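Long-range contacts in acetylornithine aminotransferase (Aquifex aeolicus, PDB 2EH6), which catalyses the pyridoxal-phosphate-dependent transfer of an amino group from N(2)-acetyl-L-ornithine to 2-oxoglutarate, a step of arginine biosynthesis: residues Gly186-Ser191 against Lys313-Gly318; Glu86-Phe91 against Ala254-Ala259. One frame throughout, in Å; residues are numbered along the deposited sequence.

Contact 1 is the more buried of the two and joins parts that share no sheet: a bulged turn, about 10 Å from the bound cofactor by its valine side chain, meets strand 313-317, outermost in its sheet within this chain. Contact 2 lies farther from the centre of the chain, partly open, and joins neighbours within one sheet, the end strand 87-92 and strand 250-255. The chemistry follows: side chains make the bonds in 186-191 against 313-318, with a lysine and a glutamate reaching to backbone or amide groups, whereas backbone bonds carry 86-91 against 254-259. The centres are 29 Å apart and the contacts do not touch.

Contact 1 of 2, residues Gly186-Ser191 against Lys313-Gly318; sequences GVNEAS and KVKGRG
A G1 beta bulge, with Val187 and Asn188 both facing Gln182, lies against strand 313-317, and Lys315 reaches across to take hold of it. The lysine chain bends at chi3 (67°), which brings CE to the carbonyls of Gly186 and Val187; beyond it Lys315 NZ donates to Gly186 O at 2.7 Å and to Asn188 OD1 at 2.9 Å. The side chains of Asn188 and Lys315 run side by side, pointing the same way. The amide is held at its other end as well, since Asn188 ND2 donates to Gln182 OE1, so its rotation is fixed from both sides. Lys315 CE packs 3.0 Å from Val187 O, a buried carbonyl oxygen with no hydrogen-bond partner in the model.

Strand 313-317 is the last strand of its mixed sheet within this chain, pairing with 320-324 on one side; on the side of the bulge, Gly316 N is met by the carboxylate of Glu189 rather than by a strand carbonyl. Val187 CG1, anti to the backbone N, lies 3.7 Å from Gly316 CA. A side chain on Gly316 would come tight against that methyl, and its backbone angles (phi 107°) suit glycine in any case.

Glu189 answers from farther along. Gly316 N gives a nearly straight bond to Glu189 OE1 (3.2 Å, 166°), arriving from above the carboxylate plane. Water carries the same carboxylate to two basic side chains: one molecule donates to Glu189 OE1 and accepts from Lys313 NZ, another donates to Glu189 OE2 and accepts from Arg317 NH2 at 2.6 Å. The positive charges on both flanks would be expected to favour an ionised Glu189.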
ATOM      1  N   GLY A 186     -10.077  10.178 -18.272  1.00 34.62           N
ATOM      2  CA  GLY A 186     -10.206  10.400 -19.702  1.00 35.91           C
ATOM      3  C   GLY A 186      -9.078  11.198 -20.329  1.00 36.38           C
ATOM      4  O   GLY A 186      -9.256  11.802 -21.388  1.00 37.63           O
ATOM      5  N   VAL A 187      -7.912  11.188 -19.687  1.00 36.17           N
ATOM      6  CA  VAL A 187      -6.751  11.926 -20.174  1.00 34.93           C
ATOM      7  C   VAL A 187      -7.159  13.379 -20.392  1.00 34.59           C
ATOM      8  O   VAL A 187      -7.006  13.921 -21.484  1.00 36.05           O
ATOM      9  CB  VAL A 187      -6.211  11.342 -21.509  1.00 35.84           C
ATOM     10  CG1 VAL A 187      -4.876  12.003 -21.872  1.00 33.69           C
ATOM     11  CG2 VAL A 187      -6.037   9.832 -21.392  1.00 35.91           C
ATOM     12  N   ASN A 188      -7.693  13.997 -19.342  1.00 34.25           N
ATOM     13  CA  ASN A 188      -8.130  15.387 -19.394  1.00 33.57           C
ATOM     14  C   ASN A 188      -6.971  16.299 -19.031  1.00 34.07           C
ATOM     15  O   ASN A 188      -6.346  16.138 -17.984  1.00 35.59           O
ATOM     16  CB  ASN A 188      -9.294  15.606 -18.430  1.00 32.18           C
ATOM     17  CG  ASN A 188     -10.441  14.643 -18.682  1.00 33.77           C
ATOM     18  OD1 ASN A 188     -10.835  14.423 -19.825  1.00 32.61           O
ATOM     19  ND2 ASN A 188     -10.985  14.071 -17.612  1.00 33.71           N
ATOM     20  N   GLU A 189      -6.689  17.260 -19.902  1.00 33.69           N
ATOM     21  CA  GLU A 189      -5.585  18.186 -19.698  1.00 35.22           C
ATOM     22  C   GLU A 189      -5.957  19.511 -19.043  1.00 36.00           C
ATOM     23  O   GLU A 189      -6.877  20.197 -19.486  1.00 36.57           O
ATOM     24  CB  GLU A 189      -4.915  18.485 -21.039  1.00 36.12           C
ATOM     25  CG  GLU A 189      -4.193  17.311 -21.654  1.00 36.67           C
ATOM     26  CD  GLU A 189      -3.709  17.611 -23.061  1.00 38.91           C
ATOM     27  OE1 GLU A 189      -4.500  17.442 -24.013  1.00 36.88           O
ATOM     28  OE2 GLU A 189      -2.539  18.028 -23.209  1.00 39.02           O
ATOM     29  N   ALA A 190      -5.229  19.867 -17.989  1.00 36.68           N
ATOM     30  CA  ALA A 190      -5.448  21.134 -17.304  1.00 36.45           C
ATOM     31  C   ALA A 190      -4.707  22.143 -18.174  1.00 37.43           C
ATOM     32  O   ALA A 190      -3.543  21.927 -18.511  1.00 37.44           O
ATOM     33  CB  ALA A 190      -4.842  21.091 -15.911  1.00 35.99           C
ATOM     34  N   SER A 191      -5.374  23.229 -18.549  1.00 38.40           N
ATOM     35  CA  SER A 191      -4.751  24.244 -19.399  1.00 39.02           C
ATOM     36  C   SER A 191      -3.623  24.980 -18.689  1.00 40.28           C
ATOM     37  O   SER A 191      -3.576  25.035 -17.458  1.00 39.15           O
ATOM     38  CB  SER A 191      -5.790  25.267 -19.858  1.00 39.31           C
ATOM     39  OG  SER A 191      -6.190  26.095 -18.778  1.00 40.55           O
ATOM     40  N   LYS A 313     -10.642  12.968 -31.265  1.00 41.14           N
ATOM     41  CA  LYS A 313      -9.822  14.003 -30.646  1.00 40.44           C
ATOM     42  C   LYS A 313      -8.660  13.369 -29.876  1.00 38.87           C
ATOM     43  O   LYS A 313      -8.872  12.539 -28.992  1.00 37.50           O
ATOM     44  CB  LYS A 313     -10.684  14.827 -29.688  1.00 42.23           C
ATOM     45  CG  LYS A 313      -9.968  15.997 -29.051  1.00 45.23           C
ATOM     46  CD  LYS A 313     -10.808  16.597 -27.933  1.00 46.88           C
ATOM     47  CE  LYS A 313     -10.147  17.844 -27.372  1.00 50.32           C
ATOM     48  NZ  LYS A 313      -8.711  17.599 -27.042  1.00 50.80           N
ATOM     49  N   VAL A 314      -7.437  13.765 -30.211  1.00 36.76           N
ATOM     50  CA  VAL A 314      -6.254  13.229 -29.548  1.00 35.54           C
ATOM     51  C   VAL A 314      -5.899  14.108 -28.354  1.00 36.68           C
ATOM     52  O   VAL A 314      -5.795  15.328 -28.477  1.00 36.75           O
ATOM     53  CB  VAL A 314      -5.064  13.167 -30.519  1.00 34.69           C
ATOM     54  CG1 VAL A 314      -3.864  12.530 -29.843  1.00 34.73           C
ATOM     55  CG2 VAL A 314      -5.461  12.387 -31.761  1.00 34.50           C
ATOM     56  N   LYS A 315      -5.713  13.476 -27.201  1.00 35.51           N
ATOM     57  CA  LYS A 315      -5.411  14.193 -25.968  1.00 35.94           C
ATOM     58  C   LYS A 315      -4.144  13.657 -25.326  1.00 36.44           C
ATOM     59  O   LYS A 315      -3.677  12.568 -25.668  1.00 36.36           O
ATOM     60  CB  LYS A 315      -6.577  14.027 -24.993  1.00 35.60           C
ATOM     61  CG  LYS A 315      -7.944  14.301 -25.617  1.00 36.60           C
ATOM     62  CD  LYS A 315      -9.088  13.721 -24.790  1.00 36.34           C
ATOM     63  CE  LYS A 315      -9.235  14.408 -23.445  1.00 38.64           C
ATOM     64  NZ  LYS A 315     -10.412  13.882 -22.693  1.00 39.37           N
ATOM     65  N   GLY A 316      -3.584  14.425 -24.400  1.00 35.57           N
ATOM     66  CA  GLY A 316      -2.390  13.976 -23.712  1.00 34.85           C
ATOM     67  C   GLY A 316      -1.091  14.659 -24.087  1.00 36.19           C
ATOM     68  O   GLY A 316      -1.049  15.540 -24.944  1.00 36.99           O
ATOM     69  N   ARG A 317      -0.019  14.226 -23.438  1.00 34.72           N
ATOM     70  CA  ARG A 317       1.303  14.783 -23.662  1.00 35.21           C
ATOM     71  C   ARG A 317       2.328  13.666 -23.472  1.00 33.83           C
ATOM     72  O   ARG A 317       2.121  12.764 -22.658  1.00 32.65           O
ATOM     73  CB  ARG A 317       1.535  15.908 -22.653  1.00 37.14           C
ATOM     74  CG  ARG A 317       2.835  16.657 -22.794  1.00 43.48           C
ATOM     75  CD  ARG A 317       3.010  17.598 -21.607  1.00 44.57           C
ATOM     76  NE  ARG A 317       2.025  18.675 -21.574  1.00 47.17           N
ATOM     77  CZ  ARG A 317       2.151  19.828 -22.230  1.00 49.17           C
ATOM     78  NH1 ARG A 317       3.224  20.060 -22.977  1.00 49.18           N
ATOM     79  NH2 ARG A 317       1.204  20.752 -22.135  1.00 48.94           N
ATOM     80  N   GLY A 318       3.428  13.728 -24.219  1.00 32.42           N
ATOM     81  CA  GLY A 318       4.458  12.707 -24.106  1.00 32.54           C
ATOM     82  C   GLY A 318       3.924  11.331 -24.462  1.00 33.40           C
ATOM     83  O   GLY A 318       3.412  11.132 -25.566  1.00 33.30           O
TER
HETATM   84  O   HOH W   1      -0.580  19.206 -21.027  1.00 45.23           O
HETATM   85  O   HOH W   2      -7.042  17.381 -24.469  1.00 46.75           O

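Contact 2 of 2, residues Glu86-Phe91 against Ala254-Ala259; sequences EGKVFF and AREEVA
Antiparallel strand pairing at the edge of the mixed sheet that runs from strand 87-92 to strand 154-157 makes this contact, where strand 87-92, outermost within the chain, lies beside the end of strand 250-255. Lys88 and Ala254 form a hydrogen-bonded pair: Lys88 N donates to Ala254 O at 2.9 Å, and Ala254 N returns a bond to Lys88 O at 3.0 Å. Gly87 and Arg255 follow as a non-hydrogen-bonded pair, with Gly87 CA only 3.1 Å from Ala254 O; a CB on Gly87 would clash with that oxygen. Past the pairing, segment 254-259 turns into helix, yet Glu256 N still bonds to Glu86 O at 3.0 Å.

The side chains of Lys88 and Glu256 cross obliquely. Glu256 CG rests 3.6 Å from Glu86 CB; beyond it the chain bends at chi2 (-69°), and the carboxylate comes beside the end of the lysine. Glu256 OE1 is 3.5 Å from Lys88 CE, and the salt bridge from Lys88 NZ to Glu256 OE2 is long, at 3.9 Å. An alanine in place of Glu256 would probably leave the Lys88 ammonium without this acidic mate and Glu86 CB without the CG packed on it. Nearer the backbone, Lys88 CB meets Ala259 CB on helix 256-259.

Helix 95-112 lies against the second segment, Leu105 touching both Ala254 and Val258, while Val89 packs on helix 70-81. The second subunit shares backbone hydrogen bonds with Val89, and its Leu3 and Met4 pack on Lys88 and Ala254, respectively.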
ATOM      1  N   GLU A  86      14.080  22.746  -2.442  1.00 35.51           N
ATOM      2  CA  GLU A  86      14.554  21.781  -1.457  1.00 35.86           C
ATOM      3  C   GLU A  86      13.353  21.087  -0.830  1.00 34.86           C
ATOM      4  O   GLU A  86      12.349  21.728  -0.516  1.00 33.61           O
ATOM      5  CB  GLU A  86      15.369  22.477  -0.364  1.00 38.13           C
ATOM      6  CG  GLU A  86      16.545  23.290  -0.870  1.00 40.36           C
ATOM      7  CD  GLU A  86      17.439  22.500  -1.805  1.00 43.81           C
ATOM      8  OE1 GLU A  86      17.712  21.313  -1.517  1.00 44.23           O
ATOM      9  OE2 GLU A  86      17.875  23.071  -2.828  1.00 46.14           O
ATOM     10  N   GLY A  87      13.457  19.777  -0.642  1.00 34.31           N
ATOM     11  CA  GLY A  87      12.349  19.042  -0.066  1.00 31.76           C
ATOM     12  C   GLY A  87      12.750  17.730   0.566  1.00 30.99           C
ATOM     13  O   GLY A  87      13.927  17.373   0.602  1.00 29.66           O
ATOM     14  N   LYS A  88      11.761  17.012   1.083  1.00 29.92           N
ATOM     15  CA  LYS A  88      12.005  15.722   1.709  1.00 29.03           C
ATOM     16  C   LYS A  88      10.999  14.708   1.172  1.00 28.68           C
ATOM     17  O   LYS A  88       9.987  15.074   0.572  1.00 28.04           O
ATOM     18  CB  LYS A  88      11.905  15.828   3.235  1.00 29.77           C
ATOM     19  CG  LYS A  88      13.022  16.660   3.870  1.00 33.90           C
ATOM     20  CD  LYS A  88      12.961  16.613   5.390  1.00 35.29           C
ATOM     21  CE  LYS A  88      14.113  17.376   6.023  1.00 38.15           C
ATOM     22  NZ  LYS A  88      15.433  16.941   5.489  1.00 40.90           N
ATOM     23  N   VAL A  89      11.278  13.434   1.406  1.00 29.29           N
ATOM     24  CA  VAL A  89      10.430  12.365   0.894  1.00 26.82           C
ATOM     25  C   VAL A  89       9.974  11.390   1.965  1.00 26.78           C
ATOM     26  O   VAL A  89      10.693  11.133   2.930  1.00 24.92           O
ATOM     27  CB  VAL A  89      11.206  11.553  -0.193  1.00 28.31           C
ATOM     28  CG1 VAL A  89      10.397  10.324  -0.632  1.00 25.10           C
ATOM     29  CG2 VAL A  89      11.526  12.441  -1.375  1.00 25.09           C
ATOM     30  N   PHE A  90       8.767  10.857   1.789  1.00 25.09           N
ATOM     31  CA  PHE A  90       8.231   9.836   2.684  1.00 25.63           C
ATOM     32  C   PHE A  90       7.859   8.707   1.737  1.00 23.53           C
ATOM     33  O   PHE A  90       7.140   8.939   0.770  1.00 23.35           O
ATOM     34  CB  PHE A  90       6.960  10.276   3.407  1.00 26.50           C
ATOM     35  CG  PHE A  90       6.213   9.125   4.035  1.00 27.50           C
ATOM     36  CD1 PHE A  90       6.719   8.480   5.161  1.00 24.10           C
ATOM     37  CD2 PHE A  90       5.054   8.624   3.439  1.00 27.36           C
ATOM     38  CE1 PHE A  90       6.090   7.347   5.684  1.00 29.04           C
ATOM     39  CE2 PHE A  90       4.415   7.493   3.950  1.00 26.77           C
ATOM     40  CZ  PHE A  90       4.936   6.849   5.078  1.00 27.85           C
ATOM     41  N   PHE A  91       8.335   7.497   2.017  1.00 23.82           N
ATOM     42  CA  PHE A  91       8.050   6.351   1.145  1.00 25.18           C
ATOM     43  C   PHE A  91       6.855   5.506   1.564  1.00 23.53           C
ATOM     44  O   PHE A  91       6.740   5.110   2.719  1.00 26.54           O
ATOM     45  CB  PHE A  91       9.288   5.457   1.042  1.00 23.07           C
ATOM     46  CG  PHE A  91      10.392   6.051   0.219  1.00 24.78           C
ATOM     47  CD1 PHE A  91      10.276   6.133  -1.166  1.00 21.80           C
ATOM     48  CD2 PHE A  91      11.543   6.547   0.827  1.00 21.06           C
ATOM     49  CE1 PHE A  91      11.289   6.706  -1.942  1.00 25.11           C
ATOM     50  CE2 PHE A  91      12.567   7.121   0.063  1.00 23.26           C
ATOM     51  CZ  PHE A  91      12.437   7.202  -1.328  1.00 23.17           C
ATOM     52  N   ALA A 254       7.713  16.721  -0.479  1.00 25.14           N
ATOM     53  CA  ALA A 254       7.191  18.003  -0.019  1.00 26.41           C
ATOM     54  C   ALA A 254       8.327  18.974   0.242  1.00 26.43           C
ATOM     55  O   ALA A 254       9.376  18.590   0.755  1.00 27.59           O
ATOM     56  CB  ALA A 254       6.373  17.807   1.263  1.00 24.70           C
ATOM     57  N   ARG A 255       8.121  20.237  -0.104  1.00 29.60           N
ATOM     58  CA  ARG A 255       9.174  21.209   0.132  1.00 29.60           C
ATOM     59  C   ARG A 255       9.461  21.250   1.633  1.00 29.78           C
ATOM     60  O   ARG A 255       8.584  20.964   2.458  1.00 27.70           O
ATOM     61  CB  ARG A 255       8.776  22.585  -0.424  1.00 31.87           C
ATOM     62  CG  ARG A 255       7.549  23.225   0.181  1.00 31.30           C
ATOM     63  CD  ARG A 255       7.187  24.487  -0.613  1.00 33.78           C
ATOM     64  NE  ARG A 255       6.100  25.234   0.009  1.00 33.69           N
ATOM     65  CZ  ARG A 255       6.210  25.906   1.150  1.00 35.46           C
ATOM     66  NH1 ARG A 255       7.367  25.937   1.802  1.00 35.59           N
ATOM     67  NH2 ARG A 255       5.154  26.534   1.650  1.00 37.27           N
ATOM     68  N   GLU A 256      10.710  21.562   1.966  1.00 31.62           N
ATOM     69  CA  GLU A 256      11.209  21.631   3.341  1.00 34.16           C
ATOM     70  C   GLU A 256      10.268  22.115   4.437  1.00 34.91           C
ATOM     71  O   GLU A 256      10.107  21.453   5.464  1.00 34.53           O
ATOM     72  CB  GLU A 256      12.458  22.511   3.387  1.00 35.37           C
ATOM     73  CG  GLU A 256      13.707  21.896   2.814  1.00 38.02           C
ATOM     74  CD  GLU A 256      14.230  20.751   3.649  1.00 38.52           C
ATOM     75  OE1 GLU A 256      13.911  20.677   4.854  1.00 37.90           O
ATOM     76  OE2 GLU A 256      14.981  19.930   3.096  1.00 40.40           O
ATOM     77  N   GLU A 257       9.668  23.283   4.237  1.00 36.39           N
ATOM     78  CA  GLU A 257       8.789  23.845   5.254  1.00 37.07           C
ATOM     79  C   GLU A 257       7.566  23.004   5.589  1.00 36.03           C
ATOM     80  O   GLU A 257       7.173  22.915   6.749  1.00 36.06           O
ATOM     81  CB  GLU A 257       8.333  25.245   4.855  1.00 38.14           C
ATOM     82  CG  GLU A 257       7.361  25.838   5.855  1.00 41.04           C
ATOM     83  CD  GLU A 257       6.874  27.202   5.457  1.00 41.75           C
ATOM     84  OE1 GLU A 257       6.701  27.441   4.243  1.00 41.50           O
ATOM     85  OE2 GLU A 257       6.649  28.029   6.363  1.00 45.34           O
ATOM     86  N   VAL A 258       6.951  22.398   4.582  1.00 35.37           N
ATOM     87  CA  VAL A 258       5.778  21.577   4.840  1.00 33.97           C
ATOM     88  C   VAL A 258       6.216  20.239   5.441  1.00 34.05           C
ATOM     89  O   VAL A 258       5.627  19.761   6.411  1.00 33.36           O
ATOM     90  CB  VAL A 258       4.970  21.345   3.544  1.00 34.48           C
ATOM     91  CG1 VAL A 258       3.745  20.487   3.834  1.00 35.40           C
ATOM     92  CG2 VAL A 258       4.539  22.684   2.960  1.00 34.14           C
ATOM     93  N   ALA A 259       7.270  19.658   4.877  1.00 32.81           N
ATOM     94  CA  ALA A 259       7.790  18.377   5.340  1.00 32.51           C
ATOM     95  C   ALA A 259       8.073  18.351   6.836  1.00 33.48           C
ATOM     96  O   ALA A 259       8.011  17.296   7.472  1.00 30.80           O
ATOM     97  CB  ALA A 259       9.056  18.022   4.569  1.00 32.23           C
TER
HETATM   98  O   HOH W   3      16.024  18.366   1.579  1.00 40.80           O